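PDB 6KWA: 2-oxoglutarate (2OG) and Fe(II)-dependent oxygenase superfamily protein from Arabidopsis thaliana, which probably catalyses the 2-oxoglutarate-dependent oxidation of the plant hormone indole-3-acetic acid to inactive 2-oxoindole-3-acetic acid, thereby lowering auxin levels. Local coordinates for residues Lys59-Asp64 against Gln101-Ala106; Asn78-Ala83 against Tyr154-Glu159; Arg150-His155 against Arg238-Ser243; Glu182-Leu187 against Glu234-Tyr239. One frame throughout, in Å; residues are numbered along the deposited sequence.

Interaction 1: residues Lys59-Asp64 against Gln101-Ala106; sequences KVRNTD and QLEASA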
# COMPACT_ATOMS: atom_id res chain seq x y z
N LYS A 59 -18.42 -13.61 1.52
CA LYS A 59 -17.63 -12.42 1.20
C LYS A 59 -18.39 -11.13 1.42
O LYS A 59 -17.83 -10.16 1.93
CB LYS A 59 -17.11 -12.48 -0.22
CG LYS A 59 -16.06 -13.56 -0.41
CD LYS A 59 -15.37 -13.50 -1.77
CE LYS A 59 -16.21 -14.10 -2.91
NZ LYS A 59 -15.36 -14.31 -4.15
N VAL A 60 -19.69 -11.13 1.12
CA VAL A 60 -20.51 -9.91 1.25
C VAL A 60 -20.66 -9.50 2.71
O VAL A 60 -21.04 -8.35 3.01
CB VAL A 60 -21.91 -10.09 0.60
CG1 VAL A 60 -22.70 -8.78 0.60
CG2 VAL A 60 -21.78 -10.57 -0.84
N ARG A 61 -20.33 -10.42 3.62
CA ARG A 61 -20.32 -10.16 5.06
C ARG A 61 -19.13 -9.26 5.47
O ARG A 61 -19.12 -8.71 6.58
CB ARG A 61 -20.29 -11.49 5.81
CG ARG A 61 -21.63 -12.22 5.86
CD ARG A 61 -21.51 -13.72 6.25
NE ARG A 61 -20.59 -14.03 7.34
CZ ARG A 61 -20.33 -15.27 7.76
NH1 ARG A 61 -19.49 -15.47 8.76
NH2 ARG A 61 -20.94 -16.31 7.18
N ASN A 62 -18.15 -9.12 4.59
CA ASN A 62 -17.04 -8.17 4.80
C ASN A 62 -17.57 -6.76 4.58
O ASN A 62 -17.47 -6.20 3.50
CB ASN A 62 -15.86 -8.49 3.87
CG ASN A 62 -14.67 -7.53 4.03
OD1 ASN A 62 -14.10 -7.08 3.04
ND2 ASN A 62 -14.28 -7.23 5.27
N THR A 63 -18.12 -6.18 5.64
CA THR A 63 -18.85 -4.94 5.51
C THR A 63 -17.93 -3.74 5.70
O THR A 63 -16.90 -3.83 6.36
CB THR A 63 -20.00 -4.88 6.54
OG1 THR A 63 -20.66 -3.61 6.44
CG2 THR A 63 -19.47 -5.02 7.93
N ASP A 64 -18.31 -2.63 5.10
CA ASP A 64 -17.56 -1.39 5.22
C ASP A 64 -17.52 -0.92 6.68
O ASP A 64 -18.42 -1.22 7.48
CB ASP A 64 -18.16 -0.31 4.33
CG ASP A 64 -17.79 -0.51 2.88
OD1 ASP A 64 -17.15 -1.54 2.57
OD2 ASP A 64 -18.12 0.35 2.05
N GLN A 101 -15.77 -12.81 9.93
CA GLN A 101 -16.60 -12.58 8.74
C GLN A 101 -16.29 -13.54 7.58
O GLN A 101 -17.19 -13.98 6.87
CB GLN A 101 -16.46 -11.12 8.23
CG GLN A 101 -17.08 -10.04 9.15
CD GLN A 101 -16.78 -8.60 8.71
OE1 GLN A 101 -15.91 -8.35 7.87
NE2 GLN A 101 -17.49 -7.65 9.28
N LEU A 102 -15.01 -13.84 7.37
CA LEU A 102 -14.61 -14.63 6.20
C LEU A 102 -14.43 -16.10 6.53
O LEU A 102 -13.99 -16.89 5.66
CB LEU A 102 -13.32 -14.08 5.61
CG LEU A 102 -13.43 -12.98 4.57
CD1 LEU A 102 -14.25 -13.41 3.37
CD2 LEU A 102 -14.02 -11.75 5.21
N GLU A 103 -14.76 -16.46 7.77
CA GLU A 103 -14.63 -17.82 8.26
C GLU A 103 -13.23 -18.30 8.00
O GLU A 103 -13.00 -19.34 7.36
CB GLU A 103 -15.64 -18.76 7.61
CG GLU A 103 -17.05 -18.27 7.84
CD GLU A 103 -18.09 -19.07 7.06
OE1 GLU A 103 -17.70 -19.89 6.20
OE2 GLU A 103 -19.29 -18.84 7.32
N ALA A 104 -12.28 -17.50 8.46
CA ALA A 104 -10.90 -17.88 8.35
C ALA A 104 -10.69 -19.12 9.22
O ALA A 104 -11.24 -19.23 10.31
CB ALA A 104 -9.97 -16.74 8.79
N SER A 105 -9.92 -20.05 8.71
CA SER A 105 -9.48 -21.14 9.52
C SER A 105 -8.60 -20.60 10.65
O SER A 105 -8.23 -19.42 10.64
CB SER A 105 -8.71 -22.13 8.65
OG SER A 105 -7.42 -21.62 8.34
N ALA A 106 -8.26 -21.45 11.61
CA ALA A 106 -7.41 -21.07 12.73
C ALA A 106 -6.04 -20.59 12.24
O ALA A 106 -5.52 -19.59 12.72
CB ALA A 106 -7.24 -22.26 13.72
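Gln101 lies across the turn that follows helix 56-59, and its side chain crosses that of Asn62 at about a right angle, the amide planes 69° apart. The Gln101 chain is extended beyond CG (chi2 173°), long enough for its flat end to pass the Arg61 carbonyl, CD standing 3.2 Å from Arg61 O. There OE1 accepts an almost straight bond from Asn62 ND2 at 3.3 Å, the donor close to the C=O axis. Asn62 ND2 also bonds to Gly85 O of strand 81-87, so a short amide suits a buried place between two acceptors. Thr63 adds its methyl, CG2 lying 3.6 Å from Gln101 NE2.

Arg61 is bent at chi3 (43°), the torsion that places NE; beyond it the guanidinium has Gln101 O over one face. Its NH2 makes a salt bridge of 3.0 Å to Glu103 OE2, approached from above the carboxylate plane. Leu102 spreads its two methyls over apolar parts of the turn: CD2 is 4.0 Å from Asn62 CB, while CD1 rests near Lys59 CA.

Two classical motifs frame the contact: a type I beta turn from Lys59 to Asn62, and a Schellman motif after helix 92-101, with Glu103 at positive phi.

Interaction 2: residues Asn78-Ala83 against Tyr154-Glu159; sequences NPYYEA and YHFKPE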
# COMPACT_ATOMS: atom_id res chain seq x y z
N ASN A 78 -15.35 -1.25 -12.59
CA ASN A 78 -14.08 -1.99 -12.51
C ASN A 78 -14.35 -3.45 -12.82
O ASN A 78 -14.52 -4.26 -11.91
CB ASN A 78 -13.43 -1.87 -11.14
CG ASN A 78 -13.50 -0.46 -10.57
OD1 ASN A 78 -12.90 0.48 -11.12
ND2 ASN A 78 -14.20 -0.31 -9.44
N PRO A 79 -14.39 -3.79 -14.10
CA PRO A 79 -14.82 -5.13 -14.48
C PRO A 79 -13.84 -6.22 -14.05
O PRO A 79 -14.28 -7.35 -13.92
CB PRO A 79 -14.91 -5.05 -16.02
CG PRO A 79 -14.04 -3.85 -16.38
CD PRO A 79 -14.16 -2.90 -15.25
N TYR A 80 -12.57 -5.92 -13.83
CA TYR A 80 -11.61 -7.00 -13.63
C TYR A 80 -11.24 -7.15 -12.16
O TYR A 80 -10.42 -8.00 -11.80
CB TYR A 80 -10.34 -6.73 -14.44
CG TYR A 80 -10.62 -6.06 -15.76
CD1 TYR A 80 -11.15 -6.76 -16.84
CD2 TYR A 80 -10.36 -4.71 -15.92
CE1 TYR A 80 -11.41 -6.13 -18.04
CE2 TYR A 80 -10.60 -4.07 -17.12
CZ TYR A 80 -11.13 -4.78 -18.17
OH TYR A 80 -11.37 -4.12 -19.36
N TYR A 81 -11.92 -6.44 -11.28
CA TYR A 81 -11.38 -6.25 -9.94
C TYR A 81 -12.32 -6.72 -8.85
O TYR A 81 -13.49 -6.34 -8.84
CB TYR A 81 -11.06 -4.75 -9.78
CG TYR A 81 -10.56 -4.30 -8.42
CD1 TYR A 81 -9.36 -4.76 -7.91
CD2 TYR A 81 -11.29 -3.37 -7.66
CE1 TYR A 81 -8.88 -4.33 -6.67
CE2 TYR A 81 -10.82 -2.94 -6.41
CZ TYR A 81 -9.61 -3.42 -5.93
OH TYR A 81 -9.11 -3.00 -4.70
N GLU A 82 -11.79 -7.53 -7.93
CA GLU A 82 -12.50 -7.91 -6.73
C GLU A 82 -11.61 -7.62 -5.49
O GLU A 82 -10.38 -7.71 -5.55
CB GLU A 82 -12.88 -9.41 -6.80
CG GLU A 82 -13.70 -9.93 -5.60
CD GLU A 82 -14.01 -11.42 -5.71
OE1 GLU A 82 -13.37 -12.10 -6.55
OE2 GLU A 82 -14.85 -11.92 -4.92
N ALA A 83 -12.22 -7.25 -4.37
CA ALA A 83 -11.42 -6.88 -3.23
C ALA A 83 -12.12 -7.12 -1.92
O ALA A 83 -13.35 -7.02 -1.83
CB ALA A 83 -10.99 -5.39 -3.34
N TYR A 154 -7.34 -9.67 -9.32
CA TYR A 154 -7.56 -9.12 -10.66
C TYR A 154 -7.85 -10.26 -11.61
O TYR A 154 -7.10 -11.24 -11.64
CB TYR A 154 -6.34 -8.32 -11.17
CG TYR A 154 -6.05 -7.17 -10.29
CD1 TYR A 154 -6.65 -5.95 -10.53
CD2 TYR A 154 -5.24 -7.32 -9.17
CE1 TYR A 154 -6.44 -4.90 -9.69
CE2 TYR A 154 -5.03 -6.28 -8.31
CZ TYR A 154 -5.62 -5.08 -8.58
OH TYR A 154 -5.37 -4.07 -7.70
N HIS A 155 -8.92 -10.13 -12.38
CA HIS A 155 -9.19 -11.11 -13.37
C HIS A 155 -9.10 -10.56 -14.80
O HIS A 155 -9.98 -9.82 -15.25
CB HIS A 155 -10.58 -11.68 -13.16
CG HIS A 155 -10.91 -12.77 -14.14
ND1 HIS A 155 -12.21 -13.05 -14.52
CD2 HIS A 155 -10.11 -13.62 -14.83
CE1 HIS A 155 -12.18 -14.05 -15.39
NE2 HIS A 155 -10.93 -14.43 -15.59
N PHE A 156 -8.02 -10.86 -15.51
CA PHE A 156 -7.84 -10.38 -16.89
C PHE A 156 -8.15 -11.49 -17.89
O PHE A 156 -7.60 -12.59 -17.80
CB PHE A 156 -6.40 -9.84 -17.06
CG PHE A 156 -6.09 -8.68 -16.15
CD1 PHE A 156 -7.01 -7.66 -15.98
CD2 PHE A 156 -4.92 -8.64 -15.41
CE1 PHE A 156 -6.76 -6.62 -15.14
CE2 PHE A 156 -4.66 -7.59 -14.56
CZ PHE A 156 -5.59 -6.58 -14.43
N LYS A 157 -9.06 -11.20 -18.81
CA LYS A 157 -9.48 -12.13 -19.86
C LYS A 157 -8.83 -11.75 -21.19
O LYS A 157 -8.29 -10.66 -21.28
CB LYS A 157 -11.00 -12.11 -20.01
CG LYS A 157 -11.63 -13.49 -19.74
CD LYS A 157 -12.85 -13.48 -18.78
CE LYS A 157 -13.09 -14.89 -18.34
NZ LYS A 157 -14.43 -14.93 -17.61
N PRO A 158 -8.87 -12.64 -22.22
CA PRO A 158 -8.04 -12.40 -23.42
C PRO A 158 -8.33 -11.08 -24.14
O PRO A 158 -7.46 -10.58 -24.84
CB PRO A 158 -8.40 -13.58 -24.32
CG PRO A 158 -8.65 -14.68 -23.36
CD PRO A 158 -9.35 -14.03 -22.19
N GLU A 159 -9.52 -10.52 -23.93
CA GLU A 159 -9.86 -9.25 -24.55
C GLU A 159 -9.18 -8.08 -23.84
O GLU A 159 -9.02 -7.01 -24.42
CB GLU A 159 -11.38 -9.05 -24.56
CG GLU A 159 -11.85 -7.74 -25.24
CD GLU A 159 -11.55 -7.69 -26.75
OE1 GLU A 159 -11.21 -8.74 -27.34
OE2 GLU A 159 -11.64 -6.59 -27.34
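Tyr80 and Tyr81 run alongside Tyr154, His155 and Phe156 where an edge strand begins and its neighbour ends. The backbone supplies the polar part. Tyr80 O accepts a short, nearly straight bond from His155 N (2.7 Å), and the same oxygen receives a CA-H...O contact from Tyr154 CA at 3.3 Å. Tyr81 and Tyr154 are directly paired, antiparallel and non-hydrogen-bonded, with both side chains on the same face of the sheet.

Aromatic contacts do the rest. The rings of Tyr81 and Tyr154 lie side by side and point the same way, their planes 34° apart in an oblique pairing. Tyr81 CD1 comes within 3.4 Å of Tyr154 CE1, and Tyr81 CE1 follows the neighbouring ring as far as Tyr154 OH. Different first torsions bring the two rings together: Tyr81 has CG anti to the backbone N (chi1 176°), whereas in Tyr154 CG sits beside it (chi1 -61°). Tyrosine suits position 81 because its ring packs while OH bonds to Asn152 OD1; Tyr154 and Asn152 both belong to the 2-oxoglutarate site.

Further out, Tyr80 crosses Phe156 at about a right angle. Here it is chiefly Tyr80 CB that touches, 3.6 Å from Phe156 CE1, while His155 O lies at the edge of the Tyr80 ring, 3.2 Å from Tyr80 CB. Pro79 CG covers part of one face of that ring.

Strand 81-87 is the outermost strand of the larger sheet and strand 147-155 its neighbour; beyond that, strand 237-245 receives Tyr154 against Arg238 and Ser240.

Interaction 3: residues Arg150-His155 against Arg238-Ser243; sequences RINKYH and RYSIAS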
# COMPACT_ATOMS: atom_id res chain seq x y z
N ARG A 150 -6.11 -4.20 2.50
CA ARG A 150 -6.95 -4.53 1.36
C ARG A 150 -6.29 -5.60 0.52
O ARG A 150 -5.13 -5.47 0.13
CB ARG A 150 -7.22 -3.29 0.50
CG ARG A 150 -8.39 -3.45 -0.48
CD ARG A 150 -9.13 -2.13 -0.75
NE ARG A 150 -10.33 -2.32 -1.56
CZ ARG A 150 -11.50 -2.74 -1.07
NH1 ARG A 150 -11.60 -3.05 0.21
NH2 ARG A 150 -12.57 -2.88 -1.84
N ILE A 151 -7.04 -6.65 0.19
CA ILE A 151 -6.48 -7.70 -0.66
C ILE A 151 -7.28 -7.70 -1.94
O ILE A 151 -8.50 -7.49 -1.95
CB ILE A 151 -6.52 -9.07 -0.00
CG1 ILE A 151 -7.94 -9.49 0.36
CG2 ILE A 151 -5.65 -9.07 1.26
CD1 ILE A 151 -8.02 -10.83 1.10
N ASN A 152 -6.58 -7.93 -3.04
CA ASN A 152 -7.15 -7.70 -4.33
C ASN A 152 -7.03 -8.93 -5.20
O ASN A 152 -6.03 -9.64 -5.11
CB ASN A 152 -6.42 -6.52 -4.98
CG ASN A 152 -6.29 -5.32 -4.04
OD1 ASN A 152 -7.27 -4.64 -3.74
ND2 ASN A 152 -5.07 -5.07 -3.55
N LYS A 153 -8.05 -9.19 -6.03
CA LYS A 153 -8.03 -10.25 -7.06
C LYS A 153 -8.32 -9.63 -8.42
O LYS A 153 -9.41 -9.09 -8.64
CB LYS A 153 -9.06 -11.34 -6.75
CG LYS A 153 -9.19 -12.42 -7.84
CD LYS A 153 -9.93 -13.66 -7.32
CE LYS A 153 -10.57 -14.47 -8.43
NZ LYS A 153 -10.96 -15.82 -7.89
N TYR A 154 -7.34 -9.67 -9.32
CA TYR A 154 -7.56 -9.12 -10.66
C TYR A 154 -7.85 -10.26 -11.61
O TYR A 154 -7.10 -11.24 -11.64
CB TYR A 154 -6.34 -8.32 -11.17
CG TYR A 154 -6.05 -7.17 -10.29
CD1 TYR A 154 -6.65 -5.95 -10.53
CD2 TYR A 154 -5.24 -7.32 -9.17
CE1 TYR A 154 -6.44 -4.90 -9.69
CE2 TYR A 154 -5.03 -6.28 -8.31
CZ TYR A 154 -5.62 -5.08 -8.58
OH TYR A 154 -5.37 -4.07 -7.70
N HIS A 155 -8.92 -10.13 -12.38
CA HIS A 155 -9.19 -11.11 -13.37
C HIS A 155 -9.10 -10.56 -14.80
O HIS A 155 -9.98 -9.82 -15.25
CB HIS A 155 -10.58 -11.68 -13.16
CG HIS A 155 -10.91 -12.77 -14.14
ND1 HIS A 155 -12.21 -13.05 -14.52
CD2 HIS A 155 -10.11 -13.62 -14.83
CE1 HIS A 155 -12.18 -14.05 -15.39
NE2 HIS A 155 -10.93 -14.43 -15.59
N ARG A 238 -4.49 -12.45 -10.94
CA ARG A 238 -3.43 -11.71 -10.27
C ARG A 238 -3.92 -11.36 -8.86
O ARG A 238 -5.08 -10.98 -8.68
CB ARG A 238 -3.06 -10.49 -11.12
CG ARG A 238 -2.05 -9.52 -10.56
CD ARG A 238 -1.75 -8.45 -11.62
NE ARG A 238 -0.77 -7.48 -11.14
CZ ARG A 238 -1.07 -6.48 -10.32
NH1 ARG A 238 -2.31 -6.34 -9.88
NH2 ARG A 238 -0.13 -5.63 -9.92
N TYR A 239 -3.08 -11.57 -7.85
CA TYR A 239 -3.45 -11.29 -6.47
C TYR A 239 -2.46 -10.31 -5.86
O TYR A 239 -1.27 -10.49 -6.04
CB TYR A 239 -3.46 -12.57 -5.65
CG TYR A 239 -4.46 -13.60 -6.14
CD1 TYR A 239 -5.77 -13.61 -5.69
CD2 TYR A 239 -4.08 -14.56 -7.08
CE1 TYR A 239 -6.68 -14.53 -6.14
CE2 TYR A 239 -4.98 -15.51 -7.53
CZ TYR A 239 -6.28 -15.49 -7.06
OH TYR A 239 -7.19 -16.42 -7.51
N SER A 240 -2.93 -9.29 -5.16
CA SER A 240 -2.01 -8.35 -4.50
C SER A 240 -2.52 -8.04 -3.10
O SER A 240 -3.74 -8.14 -2.82
CB SER A 240 -1.83 -7.07 -5.31
OG SER A 240 -2.95 -6.23 -5.20
N ILE A 241 -1.59 -7.74 -2.21
CA ILE A 241 -1.95 -7.35 -0.86
C ILE A 241 -1.47 -5.93 -0.61
O ILE A 241 -0.26 -5.67 -0.71
CB ILE A 241 -1.31 -8.26 0.18
CG1 ILE A 241 -1.54 -9.73 -0.19
CG2 ILE A 241 -1.80 -7.90 1.54
CD1 ILE A 241 -0.49 -10.70 0.42
N ALA A 242 -2.38 -5.02 -0.25
CA ALA A 242 -2.00 -3.62 -0.01
C ALA A 242 -2.29 -3.23 1.42
O ALA A 242 -3.35 -3.58 1.98
CB ALA A 242 -2.73 -2.68 -0.96
N SER A 243 -1.34 -2.54 2.05
CA SER A 243 -1.55 -2.03 3.40
C SER A 243 -1.37 -0.53 3.40
O SER A 243 -0.31 -0.05 3.07
CB SER A 243 -0.60 -2.67 4.39
OG SER A 243 -0.61 -4.08 4.26
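Asn152 and Ser240 face each other as a hydrogen-bonded antiparallel pair, with Arg150-Ala242 and Tyr154-Arg238 as the equivalent pairs to either side. Each of the three carries two backbone bonds, such as Tyr154 N to Arg238 O at 2.7 Å.

The Asn152 side chain can be followed outward. CB lies 3.5 Å from Ser240 OG. CG sits beside the backbone N (chi1 -48°) and remains close to that hydroxyl. At the tip the amide divides its work: ND2 donates to Ser240 OG at 2.9 Å, while OD1 bonds to Tyr81 OH on the next strand. Asparagine thus offers a donor to one side and an acceptor to the other. An alanine here would probably leave Ser240 OG and Tyr81 OH without these mates and set both hydroxyls freer to turn.

On the same face, Arg238 runs extended beside Tyr154, and its NH1 stands over one face of the ring, 3.1 Å from Tyr154 CE2. Ser240 OG lies at the ring edge, in plane. Arg238 NH2 has its salt bridge with Asp180. All four of Asn152, Tyr154, Arg238 and Ser240 bind 2-oxoglutarate, although none is bound here.

The opposite face is greasier: Lys153 lays its aliphatic chain alongside Tyr239, CD 3.6 Å from Tyr239 CE1, and Ile151 CG2 meets Ile241 CG2 at 4.0 Å. Helix 38-51 covers this face through Met44, Val48 and Ile49, while strands 81-87 and 175-179 flank the pair within the larger sheet.

Interaction 4: residues Glu182-Leu187 against Glu234-Tyr239; sequences ENVGGL and EATMRY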
# COMPACT_ATOMS: atom_id res chain seq x y z
N GLU A 182 4.15 -11.86 -7.74
CA GLU A 182 5.45 -12.11 -8.38
C GLU A 182 5.33 -12.72 -9.78
O GLU A 182 6.22 -12.58 -10.61
CB GLU A 182 6.36 -13.00 -7.51
CG GLU A 182 5.86 -14.43 -7.26
CD GLU A 182 4.75 -14.51 -6.22
OE1 GLU A 182 3.90 -13.59 -6.18
OE2 GLU A 182 4.74 -15.48 -5.42
N ASN A 183 4.21 -13.40 -10.02
CA ASN A 183 4.01 -14.14 -11.26
C ASN A 183 3.36 -13.35 -12.39
O ASN A 183 3.30 -13.83 -13.52
CB ASN A 183 3.17 -15.39 -10.97
CG ASN A 183 3.84 -16.32 -9.97
OD1 ASN A 183 5.04 -16.60 -10.09
ND2 ASN A 183 3.08 -16.78 -8.97
N VAL A 184 2.90 -12.13 -12.10
CA VAL A 184 2.17 -11.37 -13.12
C VAL A 184 2.67 -9.94 -13.28
O VAL A 184 3.30 -9.61 -14.30
CB VAL A 184 0.65 -11.31 -12.79
CG1 VAL A 184 -0.12 -10.80 -13.98
CG2 VAL A 184 0.12 -12.68 -12.36
N GLY A 185 2.41 -9.09 -12.29
CA GLY A 185 2.88 -7.71 -12.33
C GLY A 185 2.25 -6.86 -13.43
O GLY A 185 1.26 -7.25 -14.05
N GLY A 186 2.83 -5.69 -13.69
CA GLY A 186 2.31 -4.81 -14.71
C GLY A 186 1.94 -3.45 -14.16
O GLY A 186 1.50 -2.56 -14.91
N LEU A 187 2.12 -3.28 -12.85
CA LEU A 187 1.94 -1.99 -12.21
C LEU A 187 2.82 -0.97 -12.92
O LEU A 187 3.96 -1.27 -13.28
CB LEU A 187 2.28 -2.09 -10.72
CG LEU A 187 2.32 -0.80 -9.91
CD1 LEU A 187 0.93 -0.22 -9.78
CD2 LEU A 187 2.86 -1.15 -8.55
N GLU A 234 -1.15 -10.08 -19.73
CA GLU A 234 -1.60 -11.41 -20.13
C GLU A 234 -2.92 -11.75 -19.46
O GLU A 234 -3.15 -11.39 -18.31
CB GLU A 234 -0.53 -12.45 -19.81
CG GLU A 234 -0.09 -12.44 -18.36
CD GLU A 234 0.96 -13.49 -18.11
OE1 GLU A 234 1.44 -14.07 -19.10
OE2 GLU A 234 1.29 -13.73 -16.93
N ALA A 235 -3.80 -12.44 -20.19
CA ALA A 235 -5.06 -12.92 -19.63
C ALA A 235 -4.78 -13.92 -18.52
O ALA A 235 -4.46 -15.08 -18.75
CB ALA A 235 -5.94 -13.55 -20.70
N THR A 236 -4.86 -13.43 -17.29
CA THR A 236 -4.49 -14.23 -16.13
C THR A 236 -5.17 -13.77 -14.83
O THR A 236 -5.92 -12.77 -14.81
CB THR A 236 -2.96 -14.21 -15.97
OG1 THR A 236 -2.56 -15.22 -15.04
CG2 THR A 236 -2.50 -12.86 -15.48
N MET A 237 -4.91 -14.50 -13.75
CA MET A 237 -5.38 -14.14 -12.41
C MET A 237 -4.22 -13.52 -11.67
O MET A 237 -3.09 -13.99 -11.77
CB MET A 237 -5.91 -15.35 -11.65
CG MET A 237 -7.23 -15.88 -12.15
SD MET A 237 -8.62 -14.85 -11.65
CE MET A 237 -9.99 -15.90 -12.15
N ARG A 238 -4.49 -12.45 -10.94
CA ARG A 238 -3.43 -11.71 -10.27
C ARG A 238 -3.92 -11.36 -8.86
O ARG A 238 -5.08 -10.98 -8.68
CB ARG A 238 -3.06 -10.49 -11.12
CG ARG A 238 -2.05 -9.52 -10.56
CD ARG A 238 -1.75 -8.45 -11.62
NE ARG A 238 -0.77 -7.48 -11.14
CZ ARG A 238 -1.07 -6.48 -10.32
NH1 ARG A 238 -2.31 -6.34 -9.88
NH2 ARG A 238 -0.13 -5.63 -9.92
N TYR A 239 -3.08 -11.57 -7.85
CA TYR A 239 -3.45 -11.29 -6.47
C TYR A 239 -2.46 -10.31 -5.86
O TYR A 239 -1.27 -10.49 -6.04
CB TYR A 239 -3.46 -12.57 -5.65
CG TYR A 239 -4.46 -13.60 -6.14
CD1 TYR A 239 -5.77 -13.61 -5.69
CD2 TYR A 239 -4.08 -14.56 -7.08
CE1 TYR A 239 -6.68 -14.53 -6.14
CE2 TYR A 239 -4.98 -15.51 -7.53
CZ TYR A 239 -6.28 -15.49 -7.06
OH TYR A 239 -7.19 -16.42 -7.51
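This is a van der Waals contact, without hydrogen bonds between the segments, made where Val184, in the loop from strand 175-179 to strand 187-190, packs on Thr236, just before strand 237-245, and on Arg238 within it. Val184 and Thr236 meet tip to tip, CG1 to CG2 at a tight 3.5 Å. With CG1 anti to the backbone N (chi1 -167°), the valine turns that methyl to both Thr236 CG2 and Arg238 CD, the latter at 3.7 Å. Its other methyl, CG2, lies 3.5 Å from Met237 O. A branched, apolar residue suits this place because its two arms straddle different parts of the strand.

The loop joins the two sheets of the double-stranded beta-helix (DSBH, or jelly-roll) core of 2-oxoglutarate oxygenases, and Arg238 is one of the residues that bind the cosubstrate. Val184 CB lies 3.9 Å from Arg238 CG, against the extended chain whose NH2 forms a salt bridge with Asp180. An alanine at Arg238 would probably leave Asp180 without its charged mate and open a gap beside Val184.

Past Val184 the loop skirts the guanidinium, whose NE lies 3.6 Å from Gly185 O, with Gly185 CA at its edge. Gly185 and Gly186 both have positive phi, and for Gly186 (phi 122°) a side chain would press on the preceding carbonyl. Leu187 then reaches strand 187-190, its side chain touching the metal ligand His228.

From the N terminus, interaction 1 comes first, closing the loop from helix 56-59 to the end of helix 92-101. Interaction 2 starts inside that loop, at 78-83, and ends beyond it at 154-159, so the two cross; the salt bridge from Lys59 to Glu82 joins them. Interaction 3 begins on strand 147-155, where interaction 2 ends, and spans to strand 237-245. Interaction 4 opens within that span, at 182-187, and ends on the same stretch, sharing Arg238 and Tyr239. Together, interactions 2 and 3 line up three adjacent strands of the larger sheet, interaction 4 adds the loop leading to the smaller sheet, and interaction 1 ties the loop after helix 56-59 to the one between helices 92-101 and 106-133, beside edge strand 81-87.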